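Local coordinates for putative cellulase CEL6 (Mycobacterium tuberculosis, PDB 1UP3), which probably hydrolyses internal beta-1,4-glucosidic bonds of cellulose as a family 6 endoglucanase, and binds a thio-linked cello-oligosaccharide in its active-site cleft, at residues Y76-P79 with H80-C83; R163-A167 with E168-A172; E197-G200 with Y201-I205. All coordinates share one frame; numbering follows the deposited sequence.

Contact 1: residues Y76-P79 with H80-C83. With BGC (beta-D-glucopyranose), chain B.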
loop_
_atom_site.group_PDB
_atom_site.type_symbol
_atom_site.label_atom_id
_atom_site.label_comp_id
_atom_site.label_asym_id
_atom_site.label_seq_id
_atom_site.Cartn_x
_atom_site.Cartn_y
_atom_site.Cartn_z
ATOM N N TYR A 76 -7.932 -0.509 2.218
ATOM C CA TYR A 76 -8.051 0.958 2.289
ATOM C C TYR A 76 -9.519 1.334 2.508
ATOM O O TYR A 76 -10.143 1.990 1.665
ATOM C CB TYR A 76 -7.471 1.561 0.995
ATOM C CG TYR A 76 -7.199 3.058 0.969
ATOM C CD1 TYR A 76 -6.513 3.658 2.014
ATOM C CD2 TYR A 76 -7.566 3.825 -0.119
ATOM C CE1 TYR A 76 -6.221 5.029 2.016
ATOM C CE2 TYR A 76 -7.282 5.195 -0.168
ATOM C CZ TYR A 76 -6.588 5.785 0.887
ATOM O OH TYR A 76 -6.317 7.151 0.854
ATOM N N GLY A 77 -10.078 0.843 3.610
ATOM C CA GLY A 77 -11.495 1.021 3.931
ATOM C C GLY A 77 -11.770 1.716 5.258
ATOM O O GLY A 77 -12.934 1.747 5.676
ATOM N N ILE A 78 -10.765 2.255 5.922
ATOM C CA ILE A 78 -10.964 2.789 7.298
ATOM C C ILE A 78 -12.020 3.888 7.317
ATOM O O ILE A 78 -12.120 4.688 6.384
ATOM C CB ILE A 78 -9.610 3.306 7.897
ATOM C CG1 ILE A 78 -9.613 3.322 9.418
ATOM C CG2 ILE A 78 -9.245 4.641 7.312
ATOM C CD1 ILE A 78 -9.582 1.938 10.033
ATOM N N PRO A 79 -12.860 3.917 8.335
ATOM C CA PRO A 79 -13.804 5.029 8.450
ATOM C C PRO A 79 -13.075 6.378 8.521
ATOM O O PRO A 79 -11.994 6.477 9.085
ATOM C CB PRO A 79 -14.564 4.724 9.751
ATOM C CG PRO A 79 -14.518 3.226 9.848
ATOM C CD PRO A 79 -13.117 2.904 9.352
ATOM N N HIS A 80 -13.672 7.401 7.923
ATOM C CA HIS A 80 -13.066 8.740 7.813
ATOM C C HIS A 80 -11.773 8.666 7.011
ATOM O O HIS A 80 -10.826 9.385 7.302
ATOM C CB HIS A 80 -12.818 9.407 9.193
ATOM C CG HIS A 80 -13.923 9.168 10.167
ATOM N ND1 HIS A 80 -15.226 9.506 9.878
ATOM C CD2 HIS A 80 -13.945 8.566 11.377
ATOM C CE1 HIS A 80 -16.005 9.137 10.879
ATOM N NE2 HIS A 80 -15.259 8.553 11.799
ATOM N N ARG A 81 -11.763 7.796 5.979
ATOM C CA ARG A 81 -10.583 7.647 5.124
ATOM C C ARG A 81 -10.141 8.989 4.588
ATOM O O ARG A 81 -10.959 9.770 4.140
ATOM C CB ARG A 81 -10.860 6.675 3.996
ATOM C CG ARG A 81 -9.639 6.168 3.272
ATOM C CD ARG A 81 -10.012 5.231 2.167
ATOM N NE ARG A 81 -10.600 5.922 1.038
ATOM C CZ ARG A 81 -11.066 5.320 -0.024
ATOM N NH1 ARG A 81 -11.024 3.999 -0.138
ATOM N NH2 ARG A 81 -11.546 6.030 -1.022
ATOM N N ASP A 82 -8.815 9.217 4.657
ATOM C CA ASP A 82 -8.187 10.410 4.150
ATOM C C ASP A 82 -8.685 11.681 4.829
ATOM O O ASP A 82 -8.466 12.776 4.308
ATOM C CB ASP A 82 -8.366 10.511 2.636
ATOM C CG ASP A 82 -7.202 11.152 1.958
ATOM O OD1 ASP A 82 -6.019 10.844 2.318
ATOM O OD2 ASP A 82 -7.355 12.045 1.070
ATOM N N CYS A 83 -9.337 11.548 5.993
ATOM C CA CYS A 83 -9.881 12.705 6.695
ATOM C C CYS A 83 -10.696 13.602 5.757
ATOM O O CYS A 83 -10.670 14.820 5.895
ATOM C CB CYS A 83 -8.764 13.481 7.351
ATOM S SG CYS A 83 -7.781 12.502 8.510
HETATM C C2 BGC B . -2.171 12.591 1.836
HETATM C C3 BGC B . -2.644 11.199 1.445
HETATM C C4 BGC B . -1.524 10.428 0.745
HETATM C C5 BGC B . -0.256 10.495 1.623
HETATM C C6 BGC B . 0.956 9.882 0.908
HETATM C C1 BGC B . -0.886 12.494 2.667
HETATM O O2 BGC B . -3.205 13.325 2.519
HETATM O O3 BGC B . -3.806 11.246 0.633
HETATM O O4 BGC B . -1.871 9.060 0.507
HETATM O O5 BGC B . 0.108 11.832 1.925
HETATM O O6 BGC B . 2.088 9.880 1.758
HETATM O O HOH W 1 -5.587 8.327 3.047
#
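Arg81 lays its side chain across the phenol of Tyr76, the two chains running at about a right angle while their flat groups stay nearly parallel, 15° apart. The CD methylene sits over the middle of the ring, 3.5 Å from the Tyr76 centroid, a CH-pi contact. Beyond it the guanidinium continues as an offset stack, its centre 4.4 Å from that of the ring. The bend at chi3 (73°) turns the guanidinium back toward residue 76, where NH1 donates to Tyr76 O at 2.8 Å, the acceptor lying within 1° of the guanidinium plane. Salt bridging to Asp45 and bonds to the carbonyls of Ala87 and Ser88 fix the same group further. Two type II beta turns, Ile78 to Arg81 and His80 to Cys83, reverse the chain and set Asp82 near the rim of the phenol. There one water accepts from Tyr76 OH (2.6 Å) and donates to Asp82 OD1 (2.7 Å). OD1 also accepts from O3 of a bound glucose at 2.8 Å, while OD2 takes the backbone N-H of Ala87. This is consistent with a second-shell role: Arg81 stacked on the phenol probably limits its rotation, and the bridging water probably helps position the carboxylate that binds O3.

Contact 2: residues R163-A167 with E168-A172. With BGC (beta-D-glucopyranose), chain C.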
loop_
_atom_site.group_PDB
_atom_site.type_symbol
_atom_site.label_atom_id
_atom_site.label_comp_id
_atom_site.label_asym_id
_atom_site.label_seq_id
_atom_site.Cartn_x
_atom_site.Cartn_y
_atom_site.Cartn_z
ATOM N N ARG A 163 8.991 11.656 6.666
ATOM C CA ARG A 163 8.740 13.093 6.848
ATOM C C ARG A 163 7.332 13.369 7.405
ATOM O O ARG A 163 6.809 14.469 7.287
ATOM C CB ARG A 163 8.961 13.869 5.557
ATOM C CG ARG A 163 10.302 13.639 4.973
ATOM C CD ARG A 163 11.325 14.721 5.128
ATOM N NE ARG A 163 12.495 14.335 4.317
ATOM C CZ ARG A 163 12.855 14.885 3.145
ATOM N NH1 ARG A 163 12.194 15.909 2.592
ATOM N NH2 ARG A 163 13.921 14.430 2.522
ATOM N N TRP A 164 6.731 12.347 7.991
ATOM C CA TRP A 164 5.379 12.450 8.521
ATOM C C TRP A 164 5.487 12.435 10.041
ATOM O O TRP A 164 5.848 13.475 10.616
ATOM C CB TRP A 164 4.471 11.375 7.919
ATOM C CG TRP A 164 3.027 11.707 8.006
ATOM C CD1 TRP A 164 2.415 12.591 8.871
ATOM C CD2 TRP A 164 1.988 11.191 7.176
ATOM N NE1 TRP A 164 1.063 12.638 8.619
ATOM C CE2 TRP A 164 0.775 11.788 7.589
ATOM C CE3 TRP A 164 1.960 10.274 6.113
ATOM C CZ2 TRP A 164 -0.447 11.482 6.977
ATOM C CZ3 TRP A 164 0.750 9.966 5.536
ATOM C CH2 TRP A 164 -0.428 10.568 5.969
ATOM N N LEU A 165 5.168 11.341 10.728
ATOM C CA LEU A 165 5.383 11.288 12.181
ATOM C C LEU A 165 6.829 10.921 12.450
ATOM O O LEU A 165 7.504 10.339 11.617
ATOM C CB LEU A 165 4.462 10.265 12.858
ATOM C CG LEU A 165 2.969 10.372 12.680
ATOM C CD1 LEU A 165 2.316 9.379 13.641
ATOM C CD2 LEU A 165 2.533 11.782 12.936
ATOM N N SER A 166 7.320 11.235 13.645
ATOM C CA SER A 166 8.589 10.718 14.066
ATOM C C SER A 166 8.589 9.200 14.260
ATOM O O SER A 166 7.530 8.578 14.425
ATOM C CB SER A 166 9.032 11.369 15.363
ATOM O OG SER A 166 8.274 10.835 16.428
ATOM N N ALA A 167 9.778 8.621 14.220
ATOM C CA ALA A 167 9.945 7.177 14.450
ATOM C C ALA A 167 9.354 6.801 15.808
ATOM O O ALA A 167 8.657 5.787 15.927
ATOM C CB ALA A 167 11.384 6.741 14.361
ATOM N N GLU A 168 9.594 7.633 16.818
ATOM C CA GLU A 168 9.094 7.360 18.160
ATOM C C GLU A 168 7.564 7.418 18.214
ATOM O O GLU A 168 6.895 6.541 18.821
ATOM C CB GLU A 168 9.724 8.373 19.121
ATOM C CG GLU A 168 11.255 8.245 19.272
ATOM C CD GLU A 168 12.162 8.891 18.168
ATOM O OE1 GLU A 168 11.668 9.534 17.149
ATOM O OE2 GLU A 168 13.441 8.787 18.339
ATOM N N ALA A 169 6.979 8.430 17.593
ATOM C CA ALA A 169 5.546 8.601 17.574
ATOM C C ALA A 169 4.857 7.427 16.820
ATOM O O ALA A 169 3.852 6.866 17.302
ATOM C CB ALA A 169 5.173 9.933 16.950
ATOM N N MET A 170 5.428 7.045 15.694
ATOM C CA MET A 170 4.815 5.984 14.896
ATOM C C MET A 170 5.038 4.634 15.591
ATOM O O MET A 170 4.131 3.788 15.612
ATOM C CB MET A 170 5.314 6.027 13.464
ATOM C CG MET A 170 4.647 5.003 12.553
ATOM S SD MET A 170 2.841 4.932 12.616
ATOM C CE MET A 170 2.428 6.215 11.494
ATOM N N ALA A 171 6.201 4.406 16.190
ATOM C CA ALA A 171 6.423 3.145 16.889
ATOM C C ALA A 171 5.413 2.989 18.017
ATOM O O ALA A 171 4.952 1.880 18.281
ATOM C CB ALA A 171 7.841 3.065 17.440
ATOM N N ALA A 172 5.099 4.069 18.724
ATOM C CA ALA A 172 4.105 4.002 19.789
ATOM C C ALA A 172 2.754 3.527 19.270
ATOM O O ALA A 172 2.080 2.687 19.913
ATOM C CB ALA A 172 3.951 5.334 20.481
HETATM C C2 BGC C . 2.799 14.377 4.759
HETATM C C3 BGC C . 1.876 13.966 3.637
HETATM C C4 BGC C . 0.414 13.856 4.085
HETATM C C5 BGC C . -0.024 15.099 4.900
HETATM C C6 BGC C . -1.402 14.880 5.533
HETATM C C1 BGC C . 2.212 15.602 5.444
HETATM O O2 BGC C . 4.090 14.638 4.219
HETATM O O3 BGC C . 2.354 12.747 3.057
HETATM O O4 BGC C . -0.414 13.791 2.979
HETATM O O5 BGC C . 0.915 15.269 5.914
HETATM O O6 BGC C . -1.781 16.106 6.149
#
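Ser166 OG accepts from Ala169 N at 3.0 Å, the capping bond of Ser166 as N-cap of helix 167-176. The N-H points well at the hydroxyl oxygen, at 162°, and a chi1 of 75° is what brings OG within reach of Ala169 N, between the backbone N and the carbonyl carbon of its own residue. The same residue also begins the helical ladder, its carbonyl O receiving Met170 N at 2.9 Å. One residue on, Ala167 O receives Ala171 N at 2.8 Å. Glu168 bends at chi2 and folds its carboxylate back, OE1 lying 3.7 Å from Ser166 CB. Beyond the backbone bonds, Leu165 CB meets Ala169 CB at 4.2 Å. Met170 is buried; its side chain also touches Leu122 and Ala123, whereas Ala167 packs on helix 195-208. The loop leading into the cap carries Trp164 of the glycan site, and one face of its indole underlies a bound glucose, with C4 of the sugar 3.8 Å above the ring plane. The apolar patch closes where the side chains of Leu165 and Met170 cross at about a right angle, Leu165 CD1 lying 3.8 Å from Met170 CE.

Contact 3: residues E197-G200 with Y201-I205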
loop_
_atom_site.group_PDB
_atom_site.type_symbol
_atom_site.label_atom_id
_atom_site.label_comp_id
_atom_site.label_asym_id
_atom_site.label_seq_id
_atom_site.Cartn_x
_atom_site.Cartn_y
_atom_site.Cartn_z
ATOM N N GLU A 197 16.469 6.911 2.473
ATOM C CA GLU A 197 15.882 7.652 3.580
ATOM C C GLU A 197 14.873 6.769 4.323
ATOM O O GLU A 197 14.853 6.743 5.574
ATOM C CB GLU A 197 15.289 8.963 3.124
ATOM C CG GLU A 197 14.757 9.791 4.287
ATOM C CD GLU A 197 14.198 11.123 3.889
ATOM O OE1 GLU A 197 14.682 11.732 2.917
ATOM O OE2 GLU A 197 13.230 11.566 4.569
ATOM N N GLU A 198 14.094 6.002 3.569
ATOM C CA GLU A 198 13.087 5.147 4.211
ATOM C C GLU A 198 13.701 3.975 4.947
ATOM O O GLU A 198 13.148 3.559 5.980
ATOM C CB GLU A 198 12.006 4.714 3.211
ATOM C CG GLU A 198 11.292 5.868 2.507
ATOM C CD GLU A 198 10.959 6.992 3.442
ATOM O OE1 GLU A 198 9.996 6.848 4.215
ATOM O OE2 GLU A 198 11.707 8.014 3.481
ATOM N N ILE A 199 14.846 3.452 4.497
ATOM C CA ILE A 199 15.553 2.388 5.250
ATOM C C ILE A 199 16.016 2.921 6.596
ATOM O O ILE A 199 15.866 2.271 7.643
ATOM C CB ILE A 199 16.750 1.822 4.436
ATOM C CG1 ILE A 199 16.236 0.979 3.253
ATOM C CG2 ILE A 199 17.682 1.000 5.316
ATOM C CD1 ILE A 199 17.320 0.632 2.246
ATOM N N GLY A 200 16.594 4.124 6.613
ATOM C CA GLY A 200 17.006 4.675 7.886
ATOM C C GLY A 200 15.847 4.812 8.874
ATOM O O GLY A 200 15.993 4.555 10.085
ATOM N N TYR A 201 14.708 5.260 8.360
ATOM C CA TYR A 201 13.506 5.438 9.176
ATOM C C TYR A 201 12.947 4.094 9.634
ATOM O O TYR A 201 12.611 3.927 10.830
ATOM C CB TYR A 201 12.488 6.216 8.352
ATOM C CG TYR A 201 11.205 6.628 9.035
ATOM C CD1 TYR A 201 11.198 7.580 10.061
ATOM C CD2 TYR A 201 9.990 6.122 8.611
ATOM C CE1 TYR A 201 10.029 8.010 10.647
ATOM C CE2 TYR A 201 8.821 6.511 9.209
ATOM C CZ TYR A 201 8.827 7.481 10.205
ATOM O OH TYR A 201 7.616 7.837 10.772
ATOM N N GLY A 202 12.903 3.138 8.707
ATOM C CA GLY A 202 12.443 1.791 8.992
ATOM C C GLY A 202 13.287 1.074 10.038
ATOM O O GLY A 202 12.782 0.396 10.929
ATOM N N GLU A 203 14.600 1.201 9.928
ATOM C CA GLU A 203 15.454 0.565 10.906
ATOM C C GLU A 203 15.235 1.185 12.280
ATOM O O GLU A 203 15.316 0.473 13.272
ATOM C CB GLU A 203 16.922 0.646 10.465
ATOM C CG GLU A 203 17.226 -0.179 9.200
ATOM C CD GLU A 203 16.918 -1.657 9.291
ATOM O OE1 GLU A 203 17.315 -2.276 10.314
ATOM O OE2 GLU A 203 16.313 -2.230 8.326
ATOM N N ALA A 204 14.977 2.488 12.346
ATOM C CA ALA A 204 14.691 3.166 13.616
ATOM C C ALA A 204 13.400 2.644 14.231
ATOM O O ALA A 204 13.364 2.280 15.431
ATOM C CB ALA A 204 14.630 4.646 13.438
ATOM N N ILE A 205 12.376 2.502 13.407
ATOM C CA ILE A 205 11.089 2.018 13.904
ATOM C C ILE A 205 11.236 0.556 14.317
ATOM O O ILE A 205 10.691 0.147 15.338
ATOM C CB ILE A 205 9.956 2.232 12.902
ATOM C CG1 ILE A 205 9.669 3.736 12.722
ATOM C CG2 ILE A 205 8.687 1.439 13.295
ATOM C CD1 ILE A 205 8.598 4.045 11.705
#
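The phenol of Tyr201 and the carboxylate of Glu198 approach one turn apart on helix 195-208, the helical arm of a beta-alpha-beta unit between strands 184-187 and 213-217. One turn further along the helix, Ile205 CD1 lies over one face of the phenol, 3.5 Å above its plane and displaced toward the rim. Glu198 OE1 comes in obliquely and loosely, 4.5 Å from Tyr201 CD2. Stronger partners hold both polar ends: Tyr201 OH bonds to Leu165 O, and Glu198 OE2 to Ser162 OG, so the Tyr201-Glu198 approach itself is packing. A chi1 of -175° places the ring beside the carbonyl carbon of its own residue, and this sends the phenol toward the loop that precedes helix 167-176.

Behind the side chains runs a regular alpha-helical ladder. Gly202 N donates to Glu198 O at 2.8 Å and Glu203 N to Ile199 O at 2.8 Å, the latter at an N-H...O angle of 165°. Its outer rungs are longer: Tyr201 N reaches Glu197 O, and Ala204 N reaches Gly200 O, both at 3.2 Å. The Ala204 bond is also the most bent of the four, at 150°.

On another flank, Ile199 and Glu203 lie side by side and point the same way. Ile199 packs on Tyr214 and Ile216 of strand 213-217, and Glu203 divides its carboxylate between Tyr214 OH and His253 ND1. Glu197, in the first turn of the helix, shares Ser162 OG with Glu198 and forms a salt bridge to Arg163. Carboxylates thus tie the helix to strand 213-217 and His253 on one flank and, at Ser162 and Arg163, to the loop that carries glycan-site residues. The first torsion of Glu203 sets CG beside its backbone N, 3.2 Å from Ile199 O and 4.1 Å from Ile199 CG2; the bend at chi2 then turns the carboxylate.

From the N terminus, contact 1 comes first, in the loop after strand 72-75, where two successive turns, 78-81 and 80-83, bring Arg81 back to Tyr76. Contact 2 follows in the loop after strand 153-158, at the start of helix 167-176, and contact 3 lies within helix 195-208. The three are in series; none nests or crosses. All sit around the parallel sheet of the family 6 fold. Contacts 1 and 2, centres about 20 Å apart, do not touch, but both hold residues of the glycan site. Contacts 2 and 3, centres about 11 Å apart, do touch: Leu165 O with Tyr201 OH and Arg163 with Glu197 join the loop before helix 167-176 to helix 195-208, and Ala167 N adds packing, 3.6 Å from Tyr201 CE1.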